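Local coordinates for uncharacterized protein (Pseudomonas aeruginosa, PDB 4O5P) that probably hydrolyses membrane phospholipids as the type VI secretion effector Tle1, whose catalytic domain belongs to the alpha/beta-hydrolase clan, at residues Ser398-Ser403 / Ser450-Thr455; Ile405-Met410 / Ala445-Ser450; Ala454-Ala459 / Leu651-Asp656. One frame throughout, in Å; residues are numbered along the deposited sequence.

The three contacts form a connected run of packing on helix 451-463, which contacts 1 and 3 use, and on the segment just before it, which contact 2 uses. Contact 1 sits in the middle, its centre about 8 Å from that of contact 2 and about 9 Å from that of contact 3; the centres of contacts 2 and 3 are about 16 Å apart. Contacts 1 and 2 share Ser-450, while contacts 1 and 3 share Ala-454 and Thr-455. Side chains connect them as well: Leu-402 CD1 lies 4.1 Å from Leu-654 CD1, and Ile-405 CG2 lies 3.7 Å from Phe-457 CE2. None of the contacts includes Ser-237, His-379 or Asp-281, whose arrangement is consistent with a catalytic triad on a nucleophile elbow.

Contact 1 of 3, residues Ser398-Ser403 / Ser450-Thr455; sequences SEFLLS and SEELAT
Ser-450 meets Glu-399 and Phe-400 through both its backbone and its side chain. Its N donates to Glu-399 O over 3.0 Å with an N-H...O angle of 149°, and its OG adds a weak bond to the same carbonyl. A chi1 of 75° sets OG between the backbone N and the carbonyl carbon, within 3.3 Å of Leu-453 N, from which it accepts at 168°. This is the N-cap bond of helix 451-463, the stronger of the two that OG makes here. OG stands obliquely to the Phe-400 ring, 3.2 Å from both CD1 and CE1 of Phe-400, and Ser-450 CB makes an off-centre CH-pi contact 4.2 Å from the ring centroid. Glu-399, its chain bent at chi2, lays CG over one face of the same ring, displaced toward the rim. Glu-452, extended beyond CG, brings OE2 to 3.8 Å from Phe-400 CE1. Deeper in, the branches of Leu-453 divide: CD2 touches backbone, 3.3 Å from Leu-401 O, while CD1 makes an apolar contact with Leu-402 CD1 at 4.3 Å.

Gln-658 donates to Phe-400 O through NE2. The contact seats the 3-10 turn 398-400 and the loop after it against the start of helix 451-463, with Leu-453 also resting on Gln-404 and Ile-405 of helix 403-416 and Leu-402 on Leu-654 of helix 649-657.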
loop_
_atom_site.group_PDB
_atom_site.type_symbol
_atom_site.label_atom_id
_atom_site.label_comp_id
_atom_site.label_asym_id
_atom_site.label_seq_id
_atom_site.Cartn_x
_atom_site.Cartn_y
_atom_site.Cartn_z
ATOM N N SER A 398 1.889 22.418 -6.834
ATOM C CA SER A 398 2.106 20.985 -6.936
ATOM C C SER A 398 3.433 20.707 -7.645
ATOM O O SER A 398 3.974 19.613 -7.525
ATOM C CB SER A 398 0.922 20.286 -7.615
ATOM O OG SER A 398 0.277 21.144 -8.541
ATOM N N GLU A 399 3.974 21.701 -8.357
ATOM C CA GLU A 399 5.307 21.556 -8.966
ATOM C C GLU A 399 6.452 21.605 -7.937
ATOM O O GLU A 399 7.626 21.445 -8.299
ATOM C CB GLU A 399 5.536 22.588 -10.087
ATOM C CG GLU A 399 5.800 24.020 -9.619
ATOM C CD GLU A 399 4.529 24.845 -9.473
ATOM O OE1 GLU A 399 3.449 24.277 -9.158
ATOM O OE2 GLU A 399 4.617 26.079 -9.674
ATOM N N PHE A 400 6.116 21.813 -6.662
ATOM C CA PHE A 400 7.126 21.797 -5.595
ATOM C C PHE A 400 7.003 20.556 -4.720
ATOM O O PHE A 400 7.761 20.372 -3.762
ATOM C CB PHE A 400 7.028 23.057 -4.732
ATOM C CG PHE A 400 7.293 24.327 -5.489
ATOM C CD1 PHE A 400 8.598 24.725 -5.776
ATOM C CD2 PHE A 400 6.238 25.121 -5.925
ATOM C CE1 PHE A 400 8.846 25.897 -6.484
ATOM C CE2 PHE A 400 6.476 26.300 -6.626
ATOM C CZ PHE A 400 7.783 26.689 -6.908
ATOM N N LEU A 401 6.041 19.709 -5.066
ATOM C CA LEU A 401 5.715 18.520 -4.294
ATOM C C LEU A 401 6.751 17.440 -4.593
ATOM O O LEU A 401 6.963 17.085 -5.762
ATOM C CB LEU A 401 4.310 18.053 -4.705
ATOM C CG LEU A 401 3.215 17.543 -3.763
ATOM C CD1 LEU A 401 3.154 18.267 -2.431
ATOM C CD2 LEU A 401 1.852 17.628 -4.473
ATOM N N LEU A 402 7.391 16.908 -3.549
ATOM C CA LEU A 402 8.498 15.972 -3.733
ATOM C C LEU A 402 8.111 14.769 -4.619
ATOM O O LEU A 402 8.873 14.331 -5.506
ATOM C CB LEU A 402 9.016 15.528 -2.357
ATOM C CG LEU A 402 10.202 14.570 -2.287
ATOM C CD1 LEU A 402 11.368 15.050 -3.125
ATOM C CD2 LEU A 402 10.639 14.405 -0.829
ATOM N N SER A 403 6.895 14.281 -4.414
ATOM C CA SER A 403 6.397 13.113 -5.134
ATOM C C SER A 403 6.366 13.279 -6.658
ATOM O O SER A 403 6.173 12.307 -7.377
ATOM C CB SER A 403 5.004 12.755 -4.632
ATOM O OG SER A 403 4.170 13.890 -4.656
ATOM N N SER A 450 9.341 21.794 -10.690
ATOM C CA SER A 450 10.002 23.092 -10.747
ATOM C C SER A 450 11.504 22.888 -10.604
ATOM O O SER A 450 11.953 21.844 -10.116
ATOM C CB SER A 450 9.478 24.012 -9.645
ATOM O OG SER A 450 9.999 23.642 -8.382
ATOM N N GLU A 451 12.298 23.863 -11.033
ATOM C CA GLU A 451 13.733 23.659 -10.941
ATOM C C GLU A 451 14.206 23.696 -9.491
ATOM O O GLU A 451 15.204 23.068 -9.163
ATOM C CB GLU A 451 14.520 24.611 -11.859
ATOM C CG GLU A 451 14.764 26.005 -11.313
ATOM C CD GLU A 451 15.734 26.804 -12.188
ATOM O OE1 GLU A 451 15.833 26.502 -13.404
ATOM O OE2 GLU A 451 16.394 27.728 -11.656
ATOM N N GLU A 452 13.490 24.400 -8.614
ATOM C CA GLU A 452 13.874 24.431 -7.199
ATOM C C GLU A 452 13.748 23.019 -6.620
ATOM O O GLU A 452 14.666 22.506 -5.954
ATOM C CB GLU A 452 12.988 25.420 -6.439
ATOM C CG GLU A 452 13.278 25.564 -4.950
ATOM C CD GLU A 452 12.401 26.645 -4.286
ATOM O OE1 GLU A 452 12.783 27.835 -4.365
ATOM O OE2 GLU A 452 11.334 26.316 -3.694
ATOM N N LEU A 453 12.615 22.383 -6.915
ATOM C CA LEU A 453 12.393 20.995 -6.544
ATOM C C LEU A 453 13.491 20.106 -7.118
ATOM O O LEU A 453 14.115 19.344 -6.379
ATOM C CB LEU A 453 10.995 20.524 -6.998
ATOM C CG LEU A 453 10.708 19.034 -6.799
ATOM C CD1 LEU A 453 10.834 18.657 -5.323
ATOM C CD2 LEU A 453 9.355 18.596 -7.378
ATOM N N ALA A 454 13.756 20.212 -8.420
ATOM C CA ALA A 454 14.802 19.382 -9.018
ATOM C C ALA A 454 16.150 19.548 -8.310
ATOM O O ALA A 454 16.851 18.579 -8.052
ATOM C CB ALA A 454 14.949 19.677 -10.502
ATOM N N THR A 455 16.500 20.784 -7.994
ATOM C CA THR A 455 17.782 21.092 -7.380
ATOM C C THR A 455 17.913 20.464 -5.988
ATOM O O THR A 455 18.937 19.858 -5.654
ATOM C CB THR A 455 17.938 22.603 -7.254
ATOM O OG1 THR A 455 18.162 23.167 -8.558
ATOM C CG2 THR A 455 19.106 22.940 -6.363
#

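Contact 2 of 3, residues Ile405-Met410 / Ala445-Ser450; sequences IALQHM and AEFSVS
Leu-407 and Phe-447 make the dense part of this contact, where helix 403-416 meets the irregular segment leading to helix 451-463. The leucine crosses the phenylalanine side chain at about a right angle. Its CD2 lies over one face of the ring, 4.1 Å from the centroid and 24° off the normal, a CH-pi contact, while CD1 reaches 3.5 Å from Phe-447 CE2. Beside this pair, Gln-408 NE2 donates to Phe-447 O over 2.8 Å; the bond is nearly straight at 164°, and the acceptor lies in the plane of the glutamine amide. The same NE2 approaches Val-449 CG2 at 3.4 Å, and Val-449 CG1 packs against Ile-405 CD1 at 3.7 Å.

The other side is looser. Ala-445 is exposed, and Ser-448, though it lies between two touching residues, buries no area against the helix, its CB pointing away. These two residues end a type I turn whose closing bond from Ser-448 N to Ala-445 O is weak at 3.4 Å, as is the one from Ser-448 OG.

Gln-408 OE1 accepts from Arg-19 N, so both ends of the amide are engaged, while Glu-446 O accepts from Arg-94 NH1 and Gln-404 NE2. A segment without regular secondary structure therefore has carbonyls satisfied by side-chain donors, and the straight, in-plane glutamine bond adds a directional element to the apolar packing, consistent with a defined register.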
loop_
_atom_site.group_PDB
_atom_site.type_symbol
_atom_site.label_atom_id
_atom_site.label_comp_id
_atom_site.label_asym_id
_atom_site.label_seq_id
_atom_site.Cartn_x
_atom_site.Cartn_y
_atom_site.Cartn_z
ATOM N N ILE A 405 8.873 13.869 -8.495
ATOM C CA ILE A 405 10.085 13.326 -9.132
ATOM C C ILE A 405 9.864 11.851 -9.442
ATOM O O ILE A 405 9.948 11.409 -10.607
ATOM C CB ILE A 405 11.364 13.511 -8.248
ATOM C CG1 ILE A 405 11.530 14.967 -7.819
ATOM C CG2 ILE A 405 12.612 13.032 -8.980
ATOM C CD1 ILE A 405 11.730 15.932 -8.978
ATOM N N ALA A 406 9.551 11.092 -8.396
ATOM C CA ALA A 406 9.198 9.685 -8.564
ATOM C C ALA A 406 8.152 9.519 -9.669
ATOM O O ALA A 406 8.257 8.610 -10.496
ATOM C CB ALA A 406 8.702 9.104 -7.267
ATOM N N LEU A 407 7.165 10.413 -9.703
ATOM C CA LEU A 407 6.115 10.345 -10.734
ATOM C C LEU A 407 6.737 10.383 -12.127
ATOM O O LEU A 407 6.500 9.489 -12.968
ATOM C CB LEU A 407 5.130 11.507 -10.571
ATOM C CG LEU A 407 4.188 11.804 -11.734
ATOM C CD1 LEU A 407 3.180 10.671 -11.906
ATOM C CD2 LEU A 407 3.477 13.100 -11.483
ATOM N N GLN A 408 7.566 11.388 -12.363
ATOM C CA GLN A 408 8.178 11.499 -13.679
ATOM C C GLN A 408 9.028 10.265 -13.951
ATOM O O GLN A 408 9.015 9.703 -15.068
ATOM C CB GLN A 408 8.992 12.790 -13.801
ATOM C CG GLN A 408 8.126 14.031 -14.010
ATOM C CD GLN A 408 8.884 15.190 -14.660
ATOM O OE1 GLN A 408 10.058 15.062 -15.015
ATOM N NE2 GLN A 408 8.206 16.331 -14.817
ATOM N N HIS A 409 9.708 9.795 -12.913
ATOM C CA HIS A 409 10.611 8.680 -13.116
ATOM C C HIS A 409 9.764 7.500 -13.581
ATOM O O HIS A 409 10.108 6.821 -14.569
ATOM C CB HIS A 409 11.395 8.377 -11.833
ATOM C CG HIS A 409 12.344 7.223 -11.945
ATOM N ND1 HIS A 409 13.114 6.792 -10.886
ATOM C CD2 HIS A 409 12.645 6.406 -12.986
ATOM C CE1 HIS A 409 13.842 5.756 -11.267
ATOM N NE2 HIS A 409 13.569 5.497 -12.535
HETATM N N MSE A 410 8.616 7.310 -12.923
HETATM C CA MSE A 410 7.841 6.111 -13.165
HETATM C C MSE A 410 7.332 6.235 -14.579
HETATM O O MSE A 410 7.377 5.271 -15.365
HETATM C CB MSE A 410 6.675 5.974 -12.164
HETATM C CG MSE A 410 5.918 4.659 -12.342
HETATM SE SE MSE A 410 7.029 3.128 -11.847
HETATM C CE MSE A 410 6.708 3.215 -9.938
ATOM N N ALA A 445 -0.149 19.579 -16.364
ATOM C CA ALA A 445 0.220 20.322 -15.164
ATOM C C ALA A 445 0.306 19.370 -13.983
ATOM O O ALA A 445 0.947 19.683 -12.975
ATOM C CB ALA A 445 -0.773 21.439 -14.885
ATOM N N GLU A 446 -0.337 18.210 -14.100
ATOM C CA GLU A 446 -0.241 17.221 -13.026
ATOM C C GLU A 446 1.145 16.590 -12.931
ATOM O O GLU A 446 1.450 15.898 -11.955
ATOM C CB GLU A 446 -1.333 16.147 -13.152
ATOM C CG GLU A 446 -2.716 16.607 -12.697
ATOM C CD GLU A 446 -3.736 15.473 -12.652
ATOM O OE1 GLU A 446 -3.427 14.371 -13.138
ATOM O OE2 GLU A 446 -4.854 15.691 -12.128
ATOM N N PHE A 447 1.980 16.830 -13.940
ATOM C CA PHE A 447 3.315 16.245 -14.005
ATOM C C PHE A 447 4.426 17.292 -13.857
ATOM O O PHE A 447 5.599 16.979 -14.071
ATOM C CB PHE A 447 3.503 15.486 -15.327
ATOM C CG PHE A 447 2.835 14.128 -15.364
ATOM C CD1 PHE A 447 1.459 14.015 -15.519
ATOM C CD2 PHE A 447 3.588 12.970 -15.248
ATOM C CE1 PHE A 447 0.851 12.767 -15.549
ATOM C CE2 PHE A 447 2.989 11.711 -15.275
ATOM C CZ PHE A 447 1.626 11.609 -15.428
ATOM N N SER A 448 4.062 18.524 -13.499
ATOM C CA SER A 448 5.040 19.621 -13.388
ATOM C C SER A 448 6.104 19.406 -12.305
ATOM O O SER A 448 5.791 18.994 -11.183
ATOM C CB SER A 448 4.332 20.945 -13.090
ATOM O OG SER A 448 3.654 21.442 -14.220
ATOM N N VAL A 449 7.357 19.695 -12.648
ATOM C CA VAL A 449 8.443 19.745 -11.667
ATOM C C VAL A 449 9.161 21.081 -11.796
ATOM O O VAL A 449 9.562 21.460 -12.894
ATOM C CB VAL A 449 9.475 18.632 -11.907
ATOM C CG1 VAL A 449 10.726 18.857 -11.043
ATOM C CG2 VAL A 449 8.871 17.293 -11.628
ATOM N N SER A 450 9.341 21.794 -10.690
ATOM C CA SER A 450 10.002 23.092 -10.747
ATOM C C SER A 450 11.504 22.888 -10.604
ATOM O O SER A 450 11.953 21.844 -10.116
ATOM C CB SER A 450 9.478 24.012 -9.645
ATOM O OG SER A 450 9.999 23.642 -8.382
#

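Contact 3 of 3, residues Ala454-Ala459 / Leu651-Asp656; sequences ATRFNA and LVALFD
Arg-456 and Leu-654 face each other where two helices of the C-terminal Tle1 family region cross, an alpha-alpha packing in which the axes of the short segments pass 8.4 Å apart at a signed angle of -111°. This spacing is consistent with the alanines at the interface, Ala-459 and Ala-653; Ala-459 CB lies 4.1 Å from Leu-651 N.

In the first shell, Leu-654 packs on Arg-456 CB and on the backbone atoms Phe-457 N and Arg-456 O. Its CD1 comes to 3.5 Å from Arg-456 CB and also touches Phe-457 N. Its other branch, CD2, lies 3.9 Å from Arg-456 O. The rest of the arginine carries a second set of contacts. With CG beside its own backbone N (chi1 -67°) and the chain extended from there to NE, it runs out over helix 649-657 and lays one guanidinium face on Ala-653, the methyl carbon lying over the centre of the flat group.

Outside the two segments, NH1 is held by a salt bridge with Glu-657 OE1 and a hydrogen bond with Gln-658 OE1, both just beyond the segment 651-656, while NH2 has a long, weak ion pair with Glu-452 of its own helix. Further out, the partner helix is anchored through Asp-656, which binds Arg-487 and Trp-483 of helix 469-487.

The positive group is thus tied by polar partners at its tip and covered by a methyl on one face. Its NE, buried by the contact and without a hydrogen-bond partner in the model, lies 3.9 Å from Ala-653 CB.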
loop_
_atom_site.group_PDB
_atom_site.type_symbol
_atom_site.label_atom_id
_atom_site.label_comp_id
_atom_site.label_asym_id
_atom_site.label_seq_id
_atom_site.Cartn_x
_atom_site.Cartn_y
_atom_site.Cartn_z
ATOM N N ALA A 454 13.756 20.212 -8.420
ATOM C CA ALA A 454 14.802 19.382 -9.018
ATOM C C ALA A 454 16.150 19.548 -8.310
ATOM O O ALA A 454 16.851 18.579 -8.052
ATOM C CB ALA A 454 14.949 19.677 -10.502
ATOM N N THR A 455 16.500 20.784 -7.994
ATOM C CA THR A 455 17.782 21.092 -7.380
ATOM C C THR A 455 17.913 20.464 -5.988
ATOM O O THR A 455 18.937 19.858 -5.654
ATOM C CB THR A 455 17.938 22.603 -7.254
ATOM O OG1 THR A 455 18.162 23.167 -8.558
ATOM C CG2 THR A 455 19.106 22.940 -6.363
ATOM N N ARG A 456 16.867 20.619 -5.185
ATOM C CA ARG A 456 16.848 20.063 -3.835
ATOM C C ARG A 456 16.877 18.533 -3.831
ATOM O O ARG A 456 17.628 17.875 -3.067
ATOM C CB ARG A 456 15.603 20.598 -3.108
ATOM C CG ARG A 456 15.680 22.125 -2.846
ATOM C CD ARG A 456 14.351 22.685 -2.352
ATOM N NE ARG A 456 14.412 24.120 -2.080
ATOM C CZ ARG A 456 13.490 24.794 -1.390
ATOM N NH1 ARG A 456 12.438 24.165 -0.900
ATOM N NH2 ARG A 456 13.619 26.102 -1.200
ATOM N N PHE A 457 16.053 17.957 -4.698
ATOM C CA PHE A 457 16.077 16.520 -4.867
ATOM C C PHE A 457 17.489 16.082 -5.228
ATOM O O PHE A 457 18.049 15.189 -4.613
ATOM C CB PHE A 457 15.098 16.075 -5.960
ATOM C CG PHE A 457 15.227 14.629 -6.303
ATOM C CD1 PHE A 457 16.138 14.206 -7.267
ATOM C CD2 PHE A 457 14.467 13.684 -5.634
ATOM C CE1 PHE A 457 16.275 12.863 -7.564
ATOM C CE2 PHE A 457 14.590 12.337 -5.931
ATOM C CZ PHE A 457 15.496 11.926 -6.899
ATOM N N ASN A 458 18.074 16.704 -6.239
ATOM C CA ASN A 458 19.419 16.322 -6.642
ATOM C C ASN A 458 20.476 16.495 -5.542
ATOM O O ASN A 458 21.464 15.775 -5.520
ATOM C CB ASN A 458 19.810 17.039 -7.935
ATOM C CG ASN A 458 18.996 16.554 -9.132
ATOM O OD1 ASN A 458 18.572 15.398 -9.178
ATOM N ND2 ASN A 458 18.772 17.443 -10.105
ATOM N N ALA A 459 20.271 17.425 -4.611
ATOM C CA ALA A 459 21.220 17.524 -3.494
ATOM C C ALA A 459 21.113 16.264 -2.638
ATOM O O ALA A 459 22.132 15.647 -2.238
ATOM C CB ALA A 459 20.956 18.768 -2.665
ATOM N N LEU A 651 19.879 20.654 0.793
ATOM C CA LEU A 651 19.448 19.448 1.496
ATOM C C LEU A 651 18.506 19.764 2.672
ATOM O O LEU A 651 17.369 19.224 2.757
ATOM C CB LEU A 651 20.670 18.667 1.975
ATOM C CG LEU A 651 20.398 17.341 2.684
ATOM C CD1 LEU A 651 19.642 16.375 1.754
ATOM C CD2 LEU A 651 21.702 16.718 3.184
ATOM N N VAL A 652 18.970 20.649 3.567
ATOM C CA VAL A 652 18.143 21.097 4.687
ATOM C C VAL A 652 16.809 21.689 4.192
ATOM O O VAL A 652 15.761 21.418 4.773
ATOM C CB VAL A 652 18.887 22.089 5.630
ATOM C CG1 VAL A 652 17.954 22.583 6.739
ATOM C CG2 VAL A 652 20.098 21.425 6.267
ATOM N N ALA A 653 16.845 22.464 3.110
ATOM C CA ALA A 653 15.620 23.031 2.541
ATOM C C ALA A 653 14.681 21.958 1.981
ATOM O O ALA A 653 13.456 22.102 2.051
ATOM C CB ALA A 653 15.936 24.064 1.477
ATOM N N LEU A 654 15.243 20.889 1.424
ATOM C CA LEU A 654 14.403 19.766 0.995
ATOM C C LEU A 654 13.652 19.182 2.185
ATOM O O LEU A 654 12.448 18.933 2.095
ATOM C CB LEU A 654 15.237 18.670 0.351
ATOM C CG LEU A 654 14.429 17.508 -0.242
ATOM C CD1 LEU A 654 13.860 17.899 -1.607
ATOM C CD2 LEU A 654 15.289 16.248 -0.372
ATOM N N PHE A 655 14.350 18.954 3.298
ATOM C CA PHE A 655 13.634 18.418 4.476
ATOM C C PHE A 655 12.643 19.398 5.093
ATOM O O PHE A 655 11.574 18.984 5.583
ATOM C CB PHE A 655 14.601 17.884 5.542
ATOM C CG PHE A 655 15.268 16.599 5.138
ATOM C CD1 PHE A 655 14.610 15.387 5.291
ATOM C CD2 PHE A 655 16.535 16.606 4.586
ATOM C CE1 PHE A 655 15.208 14.195 4.912
ATOM C CE2 PHE A 655 17.147 15.411 4.194
ATOM C CZ PHE A 655 16.476 14.205 4.360
ATOM N N ASP A 656 13.002 20.683 5.091
ATOM C CA ASP A 656 12.097 21.749 5.544
ATOM C C ASP A 656 10.793 21.857 4.743
ATOM O O ASP A 656 9.713 21.885 5.325
ATOM C CB ASP A 656 12.801 23.100 5.469
ATOM C CG ASP A 656 13.740 23.359 6.631
ATOM O OD1 ASP A 656 14.040 22.446 7.434
ATOM O OD2 ASP A 656 14.205 24.513 6.722
#